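Local coordinates for pyocin S5 (Pseudomonas aeruginosa PAO1, PDB 6THK), which probably kills related bacteria as a pore-forming bacteriocin, depolarising their cytoplasmic membrane after import into the target cell, at residues A[69-74]-A[178-183]; A[94-99]-A[193-198]. The protein carries 1 engineered substitution. One frame throughout, in Å; residues are numbered along the deposited sequence.

Interaction 1 (A[69-74]-A[178-183]); sequences KEINKK and SEAVKV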
loop_
_atom_site.group_PDB
_atom_site.type_symbol
_atom_site.label_atom_id
_atom_site.label_comp_id
_atom_site.label_asym_id
_atom_site.label_seq_id
_atom_site.Cartn_x
_atom_site.Cartn_y
_atom_site.Cartn_z
ATOM N N LYS A 69 7.327 63.808 24.655
ATOM C CA LYS A 69 6.926 63.170 25.898
ATOM C C LYS A 69 5.600 62.419 25.700
ATOM O O LYS A 69 5.416 61.363 26.313
ATOM C CB LYS A 69 6.824 64.198 27.041
ATOM N N GLU A 70 4.713 62.930 24.815
ATOM C CA GLU A 70 3.370 62.369 24.575
ATOM C C GLU A 70 3.154 61.542 23.280
ATOM O O GLU A 70 2.034 61.039 23.080
ATOM C CB GLU A 70 2.317 63.496 24.565
ATOM C CG GLU A 70 2.360 64.481 25.728
ATOM C CD GLU A 70 1.382 65.637 25.635
ATOM O OE1 GLU A 70 0.929 65.956 24.513
ATOM O OE2 GLU A 70 1.060 66.225 26.691
ATOM N N ILE A 71 4.174 61.462 22.390
ATOM C CA ILE A 71 4.059 60.773 21.090
ATOM C C ILE A 71 3.766 59.268 21.201
ATOM O O ILE A 71 2.811 58.826 20.565
ATOM C CB ILE A 71 5.251 61.002 20.131
ATOM C CG1 ILE A 71 6.583 60.916 20.889
ATOM C CG2 ILE A 71 5.071 62.300 19.356
ATOM C CD1 ILE A 71 7.683 60.448 20.169
ATOM N N ASN A 72 4.566 58.499 21.991
ATOM C CA ASN A 72 4.401 57.047 22.153
ATOM C C ASN A 72 2.996 56.697 22.639
ATOM O O ASN A 72 2.363 55.808 22.063
ATOM C CB ASN A 72 5.482 56.467 23.054
ATOM C CG ASN A 72 6.865 56.514 22.445
ATOM O OD1 ASN A 72 7.032 56.530 21.225
ATOM N ND2 ASN A 72 7.885 56.474 23.293
ATOM N N LYS A 73 2.484 57.460 23.637
ATOM C CA LYS A 73 1.138 57.335 24.195
ATOM C C LYS A 73 0.071 57.603 23.127
ATOM O O LYS A 73 -0.869 56.820 23.026
ATOM C CB LYS A 73 0.961 58.272 25.401
ATOM N N LYS A 74 0.235 58.672 22.310
ATOM C CA LYS A 74 -0.705 59.025 21.239
ATOM C C LYS A 74 -0.690 58.004 20.081
ATOM O O LYS A 74 -1.742 57.726 19.486
ATOM C CB LYS A 74 -0.445 60.445 20.725
ATOM N N SER A 178 11.095 60.397 14.952
ATOM C CA SER A 178 12.137 59.372 14.856
ATOM C C SER A 178 12.047 58.395 16.010
ATOM O O SER A 178 12.196 57.196 15.788
ATOM C CB SER A 178 13.525 59.988 14.797
ATOM O OG SER A 178 13.875 60.301 13.461
ATOM N N GLU A 179 11.766 58.898 17.225
ATOM C CA GLU A 179 11.614 58.072 18.418
ATOM C C GLU A 179 10.312 57.256 18.350
ATOM O O GLU A 179 10.321 56.065 18.663
ATOM C CB GLU A 179 11.640 58.949 19.684
ATOM C CG GLU A 179 12.200 58.242 20.912
ATOM C CD GLU A 179 13.691 57.937 20.899
ATOM O OE1 GLU A 179 14.462 58.711 20.285
ATOM O OE2 GLU A 179 14.088 56.922 21.517
ATOM N N ALA A 180 9.209 57.890 17.907
ATOM C CA ALA A 180 7.897 57.252 17.790
ATOM C C ALA A 180 7.936 56.050 16.840
ATOM O O ALA A 180 7.304 55.034 17.122
ATOM C CB ALA A 180 6.860 58.264 17.330
ATOM N N VAL A 181 8.684 56.183 15.726
ATOM C CA VAL A 181 8.894 55.176 14.678
ATOM C C VAL A 181 9.720 53.994 15.237
ATOM O O VAL A 181 9.343 52.845 15.004
ATOM C CB VAL A 181 9.530 55.812 13.395
ATOM C CG1 VAL A 181 10.099 54.757 12.453
ATOM C CG2 VAL A 181 8.535 56.703 12.653
ATOM N N LYS A 182 10.832 54.278 15.974
ATOM C CA LYS A 182 11.710 53.262 16.577
ATOM C C LYS A 182 10.928 52.361 17.525
ATOM O O LYS A 182 11.083 51.141 17.473
ATOM C CB LYS A 182 12.884 53.914 17.323
ATOM C CG LYS A 182 14.012 54.377 16.411
ATOM C CD LYS A 182 14.966 55.344 17.120
ATOM C CE LYS A 182 16.174 55.684 16.277
ATOM N NZ LYS A 182 15.820 56.517 15.094
ATOM N N VAL A 183 10.063 52.963 18.362
ATOM C CA VAL A 183 9.210 52.256 19.312
ATOM C C VAL A 183 8.146 51.423 18.575
ATOM O O VAL A 183 8.045 50.236 18.868
ATOM C CB VAL A 183 8.611 53.203 20.387
ATOM C CG1 VAL A 183 7.605 52.477 21.281
ATOM C CG2 VAL A 183 9.717 53.832 21.232
HETATM O O HOH W 1 5.366 54.971 19.373
#
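A small surface contact between two helices, part apolar and part bridged by water, joins Ile-71 and Asn-72 of helix 42-87 to Ala-180 and Val-183 of helix 157-212, within the elongated helical part of pyocin S5 far from the chain's centre. Locally the two segments run in roughly the same direction, their axes 9.2 Å apart and crossing at -36°, and Asn-72 and Ala-180 are the closest pair of backbones. With CG1 between the backbone N and the carbonyl carbon (chi1 43°), Ile-71 extends toward helix 157-212, and its CD1 stops 3.7 Å from Ala-180 CB. The neighbouring residue, Asn-72, meets Val-183, about one turn beyond Ala-180; their side chains cross at about a right angle, with Asn-72 OD1 3.8 Å from Val-183 CB and ND2 3.8 Å from Val-183 CG2. The same OD1 takes a hydrogen bond from a water at 2.9 Å, and that water also donates to Ala-180 O at 3.0 Å. Ala-180 also touches Met-109 of helix 95-121. The water supplies donors to two oxygens that could not bond to each other, so the polar link between the helices runs through solvent, beside a single methyl-to-methyl contact.

Interaction 2 (A[94-99]-A[193-198]); sequences TRQERV and ALKEKE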
loop_
_atom_site.group_PDB
_atom_site.type_symbol
_atom_site.label_atom_id
_atom_site.label_comp_id
_atom_site.label_asym_id
_atom_site.label_seq_id
_atom_site.Cartn_x
_atom_site.Cartn_y
_atom_site.Cartn_z
ATOM N N THR A 94 -7.160 39.792 16.139
ATOM C CA THR A 94 -6.214 38.748 15.799
ATOM C C THR A 94 -4.829 39.375 15.716
ATOM O O THR A 94 -4.703 40.602 15.649
ATOM C CB THR A 94 -6.594 38.040 14.467
ATOM O OG1 THR A 94 -6.454 38.936 13.369
ATOM C CG2 THR A 94 -8.000 37.399 14.496
ATOM N N ARG A 95 -3.809 38.532 15.685
ATOM C CA ARG A 95 -2.445 38.999 15.579
ATOM C C ARG A 95 -2.234 39.627 14.208
ATOM O O ARG A 95 -1.462 40.563 14.058
ATOM C CB ARG A 95 -1.469 37.848 15.800
ATOM C CG ARG A 95 -0.092 38.294 16.247
ATOM C CD ARG A 95 0.571 37.272 17.146
ATOM N NE ARG A 95 -0.161 37.081 18.391
ATOM C CZ ARG A 95 -0.019 37.844 19.467
ATOM N NH1 ARG A 95 0.825 38.855 19.448
ATOM N NH2 ARG A 95 -0.723 37.601 20.558
ATOM N N GLN A 96 -2.929 39.114 13.205
ATOM C CA GLN A 96 -2.807 39.653 11.862
ATOM C C GLN A 96 -3.405 41.051 11.801
ATOM O O GLN A 96 -2.843 41.950 11.191
ATOM C CB GLN A 96 -3.491 38.744 10.854
ATOM C CG GLN A 96 -3.163 39.080 9.414
ATOM C CD GLN A 96 -1.724 38.763 9.064
ATOM O OE1 GLN A 96 -0.796 39.405 9.551
ATOM N NE2 GLN A 96 -1.533 37.768 8.211
ATOM N N GLU A 97 -4.559 41.216 12.427
ATOM C CA GLU A 97 -5.244 42.506 12.489
ATOM C C GLU A 97 -4.375 43.590 13.155
ATOM O O GLU A 97 -4.312 44.704 12.640
ATOM C CB GLU A 97 -6.622 42.368 13.150
ATOM C CG GLU A 97 -7.642 41.737 12.214
ATOM C CD GLU A 97 -9.033 41.529 12.776
ATOM O OE1 GLU A 97 -9.162 41.325 14.006
ATOM O OE2 GLU A 97 -9.999 41.572 11.982
ATOM N N ARG A 98 -3.644 43.218 14.232
ATOM C CA ARG A 98 -2.714 44.046 15.000
ATOM C C ARG A 98 -1.536 44.477 14.120
ATOM O O ARG A 98 -1.240 45.667 14.041
ATOM C CB ARG A 98 -2.217 43.271 16.234
ATOM C CG ARG A 98 -2.145 44.119 17.503
ATOM C CD ARG A 98 -2.316 43.303 18.773
ATOM N NE ARG A 98 -3.608 43.524 19.430
ATOM C CZ ARG A 98 -4.361 42.557 19.949
ATOM N NH1 ARG A 98 -3.971 41.288 19.879
ATOM N NH2 ARG A 98 -5.517 42.851 20.535
ATOM N N VAL A 99 -0.903 43.515 13.431
ATOM C CA VAL A 99 0.226 43.715 12.517
ATOM C C VAL A 99 -0.168 44.666 11.373
ATOM O O VAL A 99 0.587 45.581 11.057
ATOM C CB VAL A 99 0.754 42.342 11.998
ATOM C CG1 VAL A 99 1.678 42.497 10.791
ATOM C CG2 VAL A 99 1.459 41.574 13.108
ATOM N N ALA A 193 6.916 38.461 15.251
ATOM C CA ALA A 193 7.603 37.304 15.794
ATOM C C ALA A 193 6.623 36.385 16.495
ATOM O O ALA A 193 6.695 35.173 16.360
ATOM C CB ALA A 193 8.697 37.738 16.750
ATOM N N LEU A 194 5.699 36.969 17.244
ATOM C CA LEU A 194 4.699 36.194 17.954
ATOM C C LEU A 194 3.798 35.457 16.982
ATOM O O LEU A 194 3.406 34.325 17.217
ATOM C CB LEU A 194 3.874 37.087 18.869
ATOM C CG LEU A 194 4.281 37.011 20.336
ATOM C CD1 LEU A 194 5.741 37.391 20.503
ATOM C CD2 LEU A 194 3.398 37.903 21.184
ATOM N N LYS A 195 3.446 36.120 15.894
ATOM C CA LYS A 195 2.601 35.509 14.899
ATOM C C LYS A 195 3.313 34.321 14.294
ATOM O O LYS A 195 2.739 33.253 14.156
ATOM C CB LYS A 195 2.269 36.511 13.806
ATOM C CG LYS A 195 1.177 36.036 12.879
ATOM C CD LYS A 195 1.207 36.787 11.568
ATOM C CE LYS A 195 0.040 36.364 10.703
ATOM N NZ LYS A 195 -0.281 34.926 10.898
ATOM N N GLU A 196 4.579 34.519 13.950
ATOM C CA GLU A 196 5.385 33.476 13.338
ATOM C C GLU A 196 5.462 32.263 14.250
ATOM O O GLU A 196 5.389 31.131 13.788
ATOM C CB GLU A 196 6.782 34.003 13.013
ATOM C CG GLU A 196 7.918 33.049 13.326
ATOM C CD GLU A 196 9.212 33.444 12.643
ATOM O OE1 GLU A 196 9.979 34.244 13.216
ATOM O OE2 GLU A 196 9.464 32.948 11.531
ATOM N N LYS A 197 5.613 32.503 15.548
ATOM C CA LYS A 197 5.662 31.429 16.527
ATOM C C LYS A 197 4.330 30.694 16.556
ATOM O O LYS A 197 4.288 29.484 16.714
ATOM C CB LYS A 197 6.017 31.958 17.914
ATOM N N GLU A 198 3.238 31.439 16.460
ATOM C CA GLU A 198 1.914 30.841 16.438
ATOM C C GLU A 198 1.700 29.978 15.194
ATOM O O GLU A 198 1.084 28.926 15.265
ATOM C CB GLU A 198 0.834 31.909 16.562
ATOM C CG GLU A 198 0.266 32.023 17.965
ATOM C CD GLU A 198 0.116 33.457 18.428
ATOM O OE1 GLU A 198 -0.456 34.268 17.679
ATOM O OE2 GLU A 198 0.563 33.770 19.550
#
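Arg-95 and Lys-195 mark the closest backbone approach, their CA atoms 6.2 Å apart, where the first turn of helix 95-121 meets helix 157-212. The two segments run nearly antiparallel, at 155°, with local axes 10.2 Å apart. Arg-95 carries most of the contact. Its CG lies anti to the backbone N, and the side chain slides past Lys-195 in the opposite direction, CD coming 3.8 Å from Lys-195 CB. Beyond it the guanidinium has Leu-194 CG over one face, while Leu-194 CD2 lies 3.2 Å from Arg-95 NH1. Near the guanidinium plane, at its edge, Glu-198 OE1 accepts from Arg-95 NE at 2.9 Å. This salt bridge has a weak, bent hydrogen bond, 125° at the hydrogen, and the carboxylate plane is turned 69° from the guanidinium. Gln-96 adds its amide against the Lys-195 chain, NE2 3.3 Å from Lys-195 CE. Thr-94 and Glu-97 start the helix with a capping box, in which Thr-94 OG1 accepts from Glu-97 N at 3.1 Å; Glu-97 also pairs with Arg-91. The one hydrogen bond between the segments, from NE, is poorly aligned, so the attraction between guanidinium and carboxylate is probably mainly electrostatic, and much of the remaining contact is the Arg-95 chain against Lys-195 and its guanidinium against Leu-194.

From the N terminus, helix 42-87 supplies 69-74, and helix 95-121, next along the chain, begins at 94-99. After the intervening shorter helices, helix 157-212 returns past both, first with 178-183, which closes interaction 1 across 103 residues, and then with 193-198, which closes interaction 2 across 93. The segments alternate, so the two closures cross rather than nest. Their centres lie 22 Å apart and they do not touch, yet both draw on helix 157-212, whose 174-217 region is predicted to form a coiled coil. At these contacts that helix runs broadly parallel to 69-74 and nearly antiparallel to 94-99, tying both into one bundle.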